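Local coordinates for protein telomerase reverse transcriptase (Candida tropicalis MYA-3404, PDB 6ZD1) that probably extends chromosome ends as the catalytic subunit of telomerase, a reverse transcriptase that copies a template within the enzyme's RNA component into telomeric repeats, at residues Y643-M646 against K647-H650; D378-L381 against K382-V386; T629-A632 against T633-Q637; W208-K211 against Y212-N216; S478-V481 against S482-K486. All coordinates share one frame; numbering follows the deposited sequence.

How the contacts relate
The five contacts are local and follow the chain in the order 4, 2, 5, 3, 1. Contacts 1 and 3 lie on consecutive helices, 642-664 and 609-637, of the C-terminal helical region, with centres about 17 Å apart and nearest atoms about 7 Å apart. Contact 2, a turn in a surface loop, comes within about 9 Å of contact 1, nearest atom to nearest atom. Its centre is about 45 Å from that of contact 5, which packs against strands 495-500 and 503-508 of the palm, the hairpin that in reverse transcriptases carries catalytic aspartates at its turn. Contact 4, its centre about 32 Å from that of contact 5, lies on helix 198-216, which packs on strands 231-237 and 244-249.

Contact 1. Residues Y643-M646 against K647-H650; sequences YRFM and KFLH
Phe645 and Leu649 meet one turn apart in an aliphatic-on-aromatic contact of CH-pi type near the start of helix 642-664, on the side of the helix that is turned into the protein. The methine carbon CG of Leu649 sits over one face of the Phe645 ring, 4.1 Å from its centroid and only 19° off the ring normal, displaced toward the rim. Its two methyls reach past the rim, with Leu649 CD1 3.6 Å from Phe645 CE2 and Leu649 CD2 3.8 Å from Phe645 CZ. With CG of Phe645 anti to its backbone N (chi1 178°), the ring leans along the helix toward the residues that follow. Phe648 is met less closely: its CD2 lies 4.0 Å from Phe645 CE1. Helix 642-664 is one of the long helices of the C-terminal region, which in telomerases forms the helical thumb, and these apolar side chains bind it to its neighbours. Phe645 and Leu649 both reach Phe624 of helix 609-637, Leu649 and Met646, a selenomethionine, touch Trp697, and Phe648 stacks on Phe586. Beneath the side chains the backbone keeps the alpha-helical pattern, Leu649 N donating to Phe645 O at 2.9 Å and Lys647 N to Tyr643 O at 3.2 Å. On the exposed flank, the aliphatic chain of Lys647 runs back beside that last carbonyl, CG and CD each 3.6 Å from Tyr643 O.

Contact 2. Residues D378-L381 against K382-V386; sequences DEFL and KLKRV
Lys382 follows directly on Leu381 at the surface and doubles its side chain back over the residues before it. Its backbone has positive phi (78°, with psi near zero), while Leu381 is extended. Its CD lies 3.4 Å from Asp378 O and 3.8 Å from Asp378 CB, so the aliphatic part of the lysine runs alongside the aspartate stem. The ammonium stops short of a salt bridge, NZ being 4.3 Å from Asp378 OD2; that oxygen is instead paired with Lys270, whose ammonium also comes close to that of Lys382. The nearby carboxylate probably offsets part of the repulsion between the two ammonium groups. Leu383 comes next and donates its N-H to Phe380 O at 3.0 Å, arriving well above the carbonyl plane and not on a lone pair. Its side chain lies beside that of Glu379, pointing the same way, and Leu383 CD1 approaches Glu379 CG at 4.1 Å. Beyond this apolar stem the Glu379 carboxylate turns elsewhere: OE1 forms a salt bridge with Lys278 and OE2 accepts from the backbone N of Thr376. Lys384, whose chain is straight beyond CG, places CD 4.2 Å from Phe380 CD2, obliquely to the ring; Phe380 itself rests on Met667 and Val704 of the C-terminal part of the chain. The reversal at Phe380-Leu381-Lys382-Leu383, with Leu381 extended, Lys382 at positive phi and one bond from the fourth residue to the first, is a type II beta turn in the loop between strands 368-372 and 389-390.

Contact 3. Residues T629-A632 against T633-Q637; sequences TSFA and TISKQ
Phe631 and Ser635 carry one half of this contact and Ser630 and Ile634 the other, each pair a turn apart along helix 609-637. Among the apolar contacts, Ser635 presents its CB to one face of the Phe631 ring, 4.1 Å from CE2. The same ring meets Phe640 edge-to-face and Phe582 with the planes at about 50°, so it is gathered in with aromatic neighbours. Ile634 reaches back toward Ser630, its CD1 3.7 Å from Ser630 OG, and both side chains touch Leu585 of helix 582-596. The serine hydroxyl takes the place between its own backbone N and carbonyl carbon (chi1 60°), from where it bonds to Ala626 O one turn earlier, a partner that serves this buried polar atom within the helix. The backbone bonds are uneven. Ile634 N donates to Ser630 O at 3.0 Å and Ser635 N to Phe631 O at 2.7 Å, whereas the bond from Lys636 N to Ala632 O is weak. Water completes the ladder where it fails: Thr629 O and Thr633 N stand 5.5 Å apart, too far for a direct bond, and one water molecule enters between them, accepting from Thr633 N at 2.7 Å and donating to Thr629 O at 3.2 Å. Ser630, with phi -110° and psi 9°, marks the place where the backbone departs from regular helix. Such a water inserted into an opened i to i+4 pair is characteristic of a locally hydrated, distorted alpha-helix, here on the last turns of helix 609-637.

Contact 4. Residues W208-K211 against Y212-N216; sequences WITK and YAKGN
Helical bonds join the two halves, from Tyr212 N to Trp208 O and from Ala213 N to Ile209 O, both 2.8 Å, but they slacken at Lys214, whose N makes only weak bonds to Thr210 O and Lys211 O. The Trp208 indole lies aslant to Tyr212, its NE1 4.0 Å from Tyr212 CB. On the exposed flank Thr210 and Lys214 run side by side; a bend at the end of the lysine chain (chi4 53°) brings NZ to 3.3 Å from Thr210 CG2. Thr210 OG1 is bonded to Ser206 O. Asn216 folds back on the last turn: its ND2 donates to Tyr212 O at 3.0 Å, along a lone pair and in both the carbonyl and amide planes, while its CG sits 3.7 Å above one face of the Tyr212 ring. The tyrosine OH is held farther out by Asp345 and Arg458. Helix 198-216 packs on the mixed sheet: Trp208 and Ile209 lie on strand 231-237, Trp208 and Tyr212 on Val245 of strand 244-249, and the backbone of Asn216 bonds to Lys459 just beyond strand 454-458.

Contact 5. Residues S478-V481 against S482-K486; sequences STMV and SKEFK
Val481 and Phe485 touch at the last turn of helix 469-484, where the Phe485 ring turns its edge to the Val481 backbone. Phe485 CD2 is 3.6 Å from Val481 O and 3.9 Å from Val481 CA, the latter in the ring plane, while Val481 CG1 is a looser neighbour, 4.3 Å from the same CD2. One residue earlier Met480, a selenomethionine, and Glu484 pack by their stems, CG to CG at 4.1 Å. On the more open side Thr479 and Lys483 lie alongside each other, Thr479 CG2 3.7 Å from Lys483 CE. The backbone below remains helical to its end: Glu484 N bonds to Met480 O at 2.9 Å, and the final bond, from Phe485 N to Val481 O, lengthens to 3.3 Å as Phe485 leaves helical geometry. The helix belongs to the palm of the reverse transcriptase fold and packs on strands 495-500 and 503-508, the hairpin that in this family carries catalytic aspartates at its turn. Val481 lies on Leu497, Arg499 and Phe504, and Phe485 on Leu497 and Val517, with Lys520 making a cation-pi contact to its ring. Polar bonds farther out are consistent with the rotations of the first shell. Thr479 OG1 bonds to Ile475 O, with CG2 anti to the backbone N and facing Lys483. Glu484, bent at chi2 (-67°), swings its carboxylate away from the methionine, and OE2 is bonded to the hydroxyl of Tyr529, whose side chain also touches Met480.

Contact 1. Residues Y643-M646 against K647-H650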
# COMPACT_ATOMS: atom_id res chain seq x y z
N TYR A 643 -19.72 -23.25 -2.79
CA TYR A 643 -18.49 -23.45 -3.55
C TYR A 643 -18.16 -22.23 -4.38
O TYR A 643 -16.99 -21.83 -4.48
CB TYR A 643 -18.62 -24.69 -4.44
CG TYR A 643 -18.77 -25.99 -3.67
CD1 TYR A 643 -17.75 -26.43 -2.82
CD2 TYR A 643 -19.91 -26.77 -3.78
CE1 TYR A 643 -17.88 -27.62 -2.11
CE2 TYR A 643 -20.04 -27.95 -3.08
CZ TYR A 643 -19.02 -28.37 -2.25
OH TYR A 643 -19.15 -29.55 -1.54
N ARG A 644 -19.17 -21.57 -4.95
CA ARG A 644 -18.93 -20.31 -5.65
C ARG A 644 -18.44 -19.25 -4.68
O ARG A 644 -17.58 -18.43 -5.02
CB ARG A 644 -20.21 -19.86 -6.35
CG ARG A 644 -20.14 -18.47 -6.95
CD ARG A 644 -21.43 -18.12 -7.68
NE ARG A 644 -21.73 -19.06 -8.75
CZ ARG A 644 -21.20 -19.02 -9.97
NH1 ARG A 644 -20.33 -18.07 -10.28
NH2 ARG A 644 -21.55 -19.92 -10.88
N PHE A 645 -18.95 -19.27 -3.44
CA PHE A 645 -18.51 -18.31 -2.44
C PHE A 645 -17.07 -18.55 -2.03
O PHE A 645 -16.35 -17.59 -1.72
CB PHE A 645 -19.43 -18.38 -1.22
CG PHE A 645 -19.04 -17.45 -0.11
CD1 PHE A 645 -19.03 -16.08 -0.31
CD2 PHE A 645 -18.70 -17.95 1.14
CE1 PHE A 645 -18.68 -15.22 0.72
CE2 PHE A 645 -18.35 -17.09 2.17
CZ PHE A 645 -18.34 -15.73 1.96
N MSE A 646 -16.62 -19.79 -2.04
CA MSE A 646 -15.26 -20.10 -1.61
C MSE A 646 -14.24 -19.68 -2.65
O MSE A 646 -13.16 -19.18 -2.31
CB MSE A 646 -15.11 -21.58 -1.31
CG MSE A 646 -15.77 -21.99 -0.01
SE MSE A 646 -15.60 -23.89 0.34
CE MSE A 646 -17.47 -24.40 0.13
N LYS A 647 -14.60 -19.85 -3.92
CA LYS A 647 -13.76 -19.31 -4.99
C LYS A 647 -13.63 -17.80 -4.83
O LYS A 647 -12.53 -17.25 -5.00
CB LYS A 647 -14.35 -19.67 -6.35
CG LYS A 647 -14.20 -21.15 -6.69
CD LYS A 647 -15.26 -21.61 -7.68
CE LYS A 647 -15.20 -23.12 -7.86
NZ LYS A 647 -16.40 -23.64 -8.56
N PHE A 648 -14.72 -17.13 -4.48
CA PHE A 648 -14.65 -15.70 -4.18
C PHE A 648 -13.71 -15.43 -3.02
O PHE A 648 -12.85 -14.54 -3.09
CB PHE A 648 -16.05 -15.15 -3.89
CG PHE A 648 -16.06 -13.75 -3.34
CD1 PHE A 648 -15.96 -12.66 -4.19
CD2 PHE A 648 -16.20 -13.53 -1.98
CE1 PHE A 648 -15.98 -11.37 -3.69
CE2 PHE A 648 -16.22 -12.24 -1.47
CZ PHE A 648 -16.11 -11.15 -2.33
N LEU A 649 -13.83 -16.20 -1.93
CA LEU A 649 -12.90 -16.03 -0.82
C LEU A 649 -11.47 -16.31 -1.27
O LEU A 649 -10.55 -15.55 -0.94
CB LEU A 649 -13.28 -16.94 0.35
CG LEU A 649 -14.59 -16.62 1.08
CD1 LEU A 649 -14.83 -17.66 2.15
CD2 LEU A 649 -14.56 -15.23 1.68
N HIS A 650 -11.27 -17.38 -2.04
CA HIS A 650 -9.92 -17.73 -2.48
C HIS A 650 -9.33 -16.62 -3.36
O HIS A 650 -8.15 -16.29 -3.22
CB HIS A 650 -9.93 -19.06 -3.23
CG HIS A 650 -8.56 -19.54 -3.61
ND1 HIS A 650 -7.91 -19.11 -4.74
CD2 HIS A 650 -7.72 -20.40 -3.00
CE1 HIS A 650 -6.72 -19.69 -4.82
NE2 HIS A 650 -6.58 -20.48 -3.77

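Contact 2. Residues D378-L381 against K382-V386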
# COMPACT_ATOMS: atom_id res chain seq x y z
N ASP A 378 10.02 -12.56 -5.70
CA ASP A 378 10.68 -13.03 -6.95
C ASP A 378 11.39 -14.38 -6.74
O ASP A 378 12.37 -14.64 -7.47
CB ASP A 378 11.64 -11.97 -7.49
CG ASP A 378 11.24 -10.55 -7.13
OD1 ASP A 378 10.05 -10.33 -6.85
OD2 ASP A 378 12.13 -9.68 -7.13
N GLU A 379 10.92 -15.20 -5.80
CA GLU A 379 11.52 -16.54 -5.57
C GLU A 379 10.76 -17.55 -6.43
O GLU A 379 11.35 -18.10 -7.38
CB GLU A 379 11.46 -16.91 -4.08
CG GLU A 379 12.59 -17.82 -3.64
CD GLU A 379 13.60 -17.17 -2.70
OE1 GLU A 379 14.35 -17.91 -2.04
OE2 GLU A 379 13.62 -15.92 -2.64
N PHE A 380 9.49 -17.78 -6.08
CA PHE A 380 8.57 -18.66 -6.79
C PHE A 380 8.50 -18.28 -8.25
O PHE A 380 8.81 -19.08 -9.14
CB PHE A 380 7.20 -18.63 -6.12
CG PHE A 380 7.28 -18.93 -4.65
CD1 PHE A 380 7.65 -17.94 -3.76
CD2 PHE A 380 7.05 -20.21 -4.18
CE1 PHE A 380 7.77 -18.21 -2.41
CE2 PHE A 380 7.17 -20.49 -2.83
CZ PHE A 380 7.53 -19.49 -1.94
N LEU A 381 8.08 -17.05 -8.52
CA LEU A 381 8.36 -16.47 -9.82
C LEU A 381 9.87 -16.35 -10.00
O LEU A 381 10.58 -15.87 -9.11
CB LEU A 381 7.66 -15.12 -9.98
CG LEU A 381 8.00 -13.96 -9.04
CD1 LEU A 381 8.89 -12.97 -9.77
CD2 LEU A 381 6.72 -13.29 -8.56
N LYS A 382 10.36 -16.83 -11.14
CA LYS A 382 11.76 -17.08 -11.52
C LYS A 382 12.34 -18.37 -10.93
O LYS A 382 13.49 -18.65 -11.22
CB LYS A 382 12.71 -15.94 -11.12
CG LYS A 382 12.31 -14.54 -11.50
CD LYS A 382 13.04 -13.56 -10.59
CE LYS A 382 13.58 -12.34 -11.32
NZ LYS A 382 14.28 -11.42 -10.37
N LEU A 383 11.62 -19.15 -10.12
CA LEU A 383 12.06 -20.53 -9.88
C LEU A 383 10.93 -21.56 -9.93
O LEU A 383 11.23 -22.75 -9.98
CB LEU A 383 12.80 -20.67 -8.53
CG LEU A 383 13.97 -19.75 -8.13
CD1 LEU A 383 14.32 -19.97 -6.66
CD2 LEU A 383 15.22 -19.91 -8.99
N LYS A 384 9.66 -21.14 -9.95
CA LYS A 384 8.50 -22.02 -9.79
C LYS A 384 7.31 -21.36 -10.46
O LYS A 384 7.46 -20.44 -11.28
CB LYS A 384 8.23 -22.31 -8.30
CG LYS A 384 9.24 -23.24 -7.62
CD LYS A 384 8.95 -23.36 -6.13
CE LYS A 384 9.98 -24.24 -5.43
NZ LYS A 384 9.70 -24.38 -3.97
N ARG A 385 6.10 -21.85 -10.16
CA ARG A 385 4.88 -21.35 -10.78
C ARG A 385 3.92 -20.72 -9.76
O ARG A 385 4.04 -20.91 -8.54
CB ARG A 385 4.19 -22.46 -11.59
CG ARG A 385 4.94 -22.79 -12.88
CD ARG A 385 4.20 -23.77 -13.78
NE ARG A 385 4.93 -24.04 -15.01
CZ ARG A 385 4.54 -24.90 -15.95
NH1 ARG A 385 3.41 -25.58 -15.79
NH2 ARG A 385 5.27 -25.08 -17.04
N VAL A 386 2.98 -19.96 -10.32
CA VAL A 386 2.01 -19.02 -9.74
C VAL A 386 0.89 -19.70 -8.94
O VAL A 386 0.77 -20.93 -8.96
CB VAL A 386 1.43 -18.11 -10.84
CG1 VAL A 386 0.25 -18.79 -11.54
CG2 VAL A 386 1.05 -16.75 -10.28

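Contact 3. Residues T629-A632 against T633-Q637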
# COMPACT_ATOMS: atom_id res chain seq x y z
N THR A 629 -25.80 -7.51 4.40
CA THR A 629 -26.93 -6.59 4.22
C THR A 629 -27.92 -7.12 3.20
O THR A 629 -29.14 -7.02 3.39
CB THR A 629 -26.42 -5.20 3.81
OG1 THR A 629 -25.62 -4.65 4.86
CG2 THR A 629 -27.59 -4.27 3.53
N SER A 630 -27.43 -7.71 2.11
CA SER A 630 -28.29 -8.09 0.99
C SER A 630 -28.46 -9.60 0.84
O SER A 630 -29.05 -10.04 -0.15
CB SER A 630 -27.74 -7.50 -0.31
OG SER A 630 -26.43 -7.98 -0.56
N PHE A 631 -27.99 -10.39 1.81
CA PHE A 631 -28.06 -11.84 1.65
C PHE A 631 -29.50 -12.32 1.56
O PHE A 631 -29.85 -13.11 0.67
CB PHE A 631 -27.34 -12.54 2.80
CG PHE A 631 -27.28 -14.03 2.66
CD1 PHE A 631 -26.27 -14.63 1.92
CD2 PHE A 631 -28.25 -14.84 3.23
CE1 PHE A 631 -26.21 -16.00 1.78
CE2 PHE A 631 -28.20 -16.22 3.09
CZ PHE A 631 -27.18 -16.80 2.36
N ALA A 632 -30.36 -11.85 2.46
CA ALA A 632 -31.75 -12.32 2.47
C ALA A 632 -32.47 -11.93 1.18
O ALA A 632 -33.24 -12.73 0.63
CB ALA A 632 -32.49 -11.76 3.68
N THR A 633 -32.21 -10.72 0.67
CA THR A 633 -32.87 -10.29 -0.56
C THR A 633 -32.46 -11.16 -1.73
O THR A 633 -33.30 -11.65 -2.49
CB THR A 633 -32.55 -8.83 -0.85
OG1 THR A 633 -33.00 -8.00 0.23
CG2 THR A 633 -33.23 -8.39 -2.14
N ILE A 634 -31.15 -11.36 -1.89
CA ILE A 634 -30.65 -12.13 -3.02
C ILE A 634 -31.01 -13.60 -2.87
O ILE A 634 -31.41 -14.27 -3.83
CB ILE A 634 -29.13 -11.93 -3.16
CG1 ILE A 634 -28.80 -10.46 -3.41
CG2 ILE A 634 -28.56 -12.81 -4.28
CD1 ILE A 634 -27.32 -10.16 -3.46
N SER A 635 -30.92 -14.13 -1.64
CA SER A 635 -31.25 -15.54 -1.43
C SER A 635 -32.71 -15.84 -1.74
O SER A 635 -33.04 -17.00 -2.01
CB SER A 635 -30.92 -15.96 -0.00
OG SER A 635 -31.13 -17.35 0.17
N LYS A 636 -33.58 -14.83 -1.72
CA LYS A 636 -34.97 -15.04 -2.09
C LYS A 636 -35.10 -15.45 -3.56
O LYS A 636 -35.95 -16.28 -3.91
CB LYS A 636 -35.78 -13.78 -1.80
CG LYS A 636 -37.06 -13.63 -2.62
CD LYS A 636 -37.80 -12.34 -2.31
CE LYS A 636 -39.11 -12.25 -3.09
NZ LYS A 636 -39.97 -11.11 -2.68
N GLN A 637 -34.25 -14.89 -4.42
CA GLN A 637 -34.34 -15.09 -5.86
C GLN A 637 -33.15 -15.83 -6.45
O GLN A 637 -33.10 -16.02 -7.67
CB GLN A 637 -34.50 -13.74 -6.57
CG GLN A 637 -33.47 -12.70 -6.13
CD GLN A 637 -33.61 -11.37 -6.85
OE1 GLN A 637 -33.83 -11.32 -8.06
NE2 GLN A 637 -33.47 -10.28 -6.10
O HOH W 1 -31.55 -8.89 2.54

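Contact 4. Residues W208-K211 against Y212-N216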
# COMPACT_ATOMS: atom_id res chain seq x y z
N TRP A 208 8.89 20.02 -9.39
CA TRP A 208 8.86 19.79 -7.95
C TRP A 208 10.19 19.21 -7.46
O TRP A 208 10.70 19.62 -6.41
CB TRP A 208 7.71 18.86 -7.57
CG TRP A 208 7.72 18.45 -6.12
CD1 TRP A 208 8.36 17.37 -5.57
CD2 TRP A 208 7.07 19.13 -5.03
NE1 TRP A 208 8.15 17.34 -4.21
CE2 TRP A 208 7.36 18.40 -3.85
CE3 TRP A 208 6.28 20.27 -4.93
CZ2 TRP A 208 6.88 18.78 -2.60
CZ3 TRP A 208 5.80 20.65 -3.69
CH2 TRP A 208 6.10 19.90 -2.54
N ILE A 209 10.75 18.26 -8.21
CA ILE A 209 11.99 17.62 -7.79
C ILE A 209 13.13 18.63 -7.74
O ILE A 209 13.94 18.62 -6.81
CB ILE A 209 12.31 16.43 -8.71
CG1 ILE A 209 11.30 15.30 -8.48
CG2 ILE A 209 13.73 15.93 -8.49
CD1 ILE A 209 11.55 14.06 -9.32
N THR A 210 13.20 19.53 -8.72
CA THR A 210 14.24 20.55 -8.72
C THR A 210 14.13 21.46 -7.50
O THR A 210 15.15 21.82 -6.89
CB THR A 210 14.18 21.37 -10.01
OG1 THR A 210 14.44 20.52 -11.14
CG2 THR A 210 15.20 22.49 -9.99
N LYS A 211 12.91 21.84 -7.13
CA LYS A 211 12.72 22.68 -5.95
C LYS A 211 13.00 21.90 -4.67
O LYS A 211 13.64 22.41 -3.75
CB LYS A 211 11.31 23.26 -5.94
CG LYS A 211 11.00 24.11 -7.17
CD LYS A 211 9.52 24.43 -7.27
CE LYS A 211 9.20 25.20 -8.55
NZ LYS A 211 9.63 24.46 -9.78
N TYR A 212 12.53 20.65 -4.60
CA TYR A 212 12.75 19.83 -3.41
C TYR A 212 14.23 19.50 -3.22
O TYR A 212 14.69 19.37 -2.08
CB TYR A 212 11.91 18.56 -3.49
CG TYR A 212 12.15 17.56 -2.37
CD1 TYR A 212 11.45 17.67 -1.17
CD2 TYR A 212 13.05 16.52 -2.52
CE1 TYR A 212 11.66 16.76 -0.14
CE2 TYR A 212 13.26 15.60 -1.50
CZ TYR A 212 12.57 15.73 -0.32
OH TYR A 212 12.78 14.82 0.69
N ALA A 213 14.98 19.37 -4.32
CA ALA A 213 16.39 19.00 -4.22
C ALA A 213 17.23 20.13 -3.64
O ALA A 213 18.24 19.87 -2.97
CB ALA A 213 16.93 18.59 -5.59
N LYS A 214 16.85 21.38 -3.89
CA LYS A 214 17.65 22.49 -3.40
C LYS A 214 17.53 22.65 -1.89
O LYS A 214 18.52 22.94 -1.21
CB LYS A 214 17.24 23.79 -4.11
CG LYS A 214 17.65 23.86 -5.57
CD LYS A 214 17.12 25.11 -6.23
CE LYS A 214 17.77 25.35 -7.59
NZ LYS A 214 17.67 24.16 -8.48
N GLY A 215 16.33 22.45 -1.35
CA GLY A 215 16.14 22.63 0.08
C GLY A 215 16.38 21.43 0.95
O GLY A 215 16.42 21.56 2.18
N ASN A 216 16.56 20.24 0.36
CA ASN A 216 16.70 19.02 1.14
C ASN A 216 17.88 18.14 0.74
O ASN A 216 18.31 17.32 1.56
CB ASN A 216 15.42 18.17 1.06
CG ASN A 216 14.20 18.92 1.55
OD1 ASN A 216 13.88 18.88 2.74
ND2 ASN A 216 13.52 19.61 0.65

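Contact 5. Residues S478-V481 against S482-K486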
# COMPACT_ATOMS: atom_id res chain seq x y z
N SER A 478 9.45 6.86 19.70
CA SER A 478 9.22 6.13 20.94
C SER A 478 10.24 6.55 22.00
O SER A 478 9.88 6.78 23.16
CB SER A 478 9.29 4.62 20.71
OG SER A 478 8.28 4.19 19.81
N THR A 479 11.51 6.65 21.61
CA THR A 479 12.54 7.14 22.51
C THR A 479 12.26 8.57 22.94
O THR A 479 12.43 8.93 24.12
CB THR A 479 13.91 7.05 21.84
OG1 THR A 479 14.17 5.68 21.48
CG2 THR A 479 15.01 7.54 22.76
N MSE A 480 11.85 9.42 22.01
CA MSE A 480 11.55 10.81 22.29
C MSE A 480 10.40 10.95 23.28
O MSE A 480 10.51 11.68 24.27
CB MSE A 480 11.21 11.56 21.00
CG MSE A 480 10.87 13.02 21.21
SE MSE A 480 10.19 13.87 19.59
CE MSE A 480 8.55 12.82 19.36
N VAL A 481 9.30 10.23 23.02
CA VAL A 481 8.14 10.31 23.90
C VAL A 481 8.50 9.83 25.30
O VAL A 481 8.06 10.41 26.30
CB VAL A 481 6.97 9.49 23.31
CG1 VAL A 481 5.90 9.25 24.36
CG2 VAL A 481 6.38 10.22 22.10
N SER A 482 9.35 8.80 25.39
CA SER A 482 9.64 8.19 26.69
C SER A 482 10.54 9.07 27.54
O SER A 482 10.41 9.09 28.77
CB SER A 482 10.29 6.82 26.48
OG SER A 482 10.68 6.24 27.71
N LYS A 483 11.46 9.82 26.92
CA LYS A 483 12.39 10.65 27.67
C LYS A 483 11.86 12.05 27.91
O LYS A 483 12.25 12.69 28.90
CB LYS A 483 13.74 10.75 26.94
CG LYS A 483 14.44 9.42 26.70
CD LYS A 483 15.85 9.64 26.16
CE LYS A 483 15.84 10.44 24.86
NZ LYS A 483 17.21 10.64 24.31
N GLU A 484 10.99 12.54 27.04
CA GLU A 484 10.55 13.92 27.09
C GLU A 484 9.28 14.13 27.91
O GLU A 484 9.10 15.21 28.47
CB GLU A 484 10.35 14.45 25.67
CG GLU A 484 11.65 14.68 24.90
CD GLU A 484 12.49 15.80 25.48
OE1 GLU A 484 11.93 16.70 26.14
OE2 GLU A 484 13.73 15.79 25.27
N PHE A 485 8.44 13.11 28.07
CA PHE A 485 7.14 13.24 28.71
C PHE A 485 7.10 12.48 30.03
O PHE A 485 6.11 11.83 30.36
CB PHE A 485 6.02 12.76 27.80
CG PHE A 485 5.74 13.67 26.64
CD1 PHE A 485 4.91 14.77 26.79
CD2 PHE A 485 6.30 13.43 25.40
CE1 PHE A 485 4.64 15.61 25.73
CE2 PHE A 485 6.04 14.27 24.33
CZ PHE A 485 5.21 15.36 24.49
N LYS A 486 8.20 12.56 30.79
CA LYS A 486 8.33 11.78 32.02
C LYS A 486 7.19 12.05 32.99
O LYS A 486 6.75 11.13 33.70
CB LYS A 486 9.67 12.08 32.68
CG LYS A 486 10.88 11.65 31.87
CD LYS A 486 12.18 12.08 32.53
CE LYS A 486 13.39 11.63 31.71
NZ LYS A 486 14.67 12.13 32.28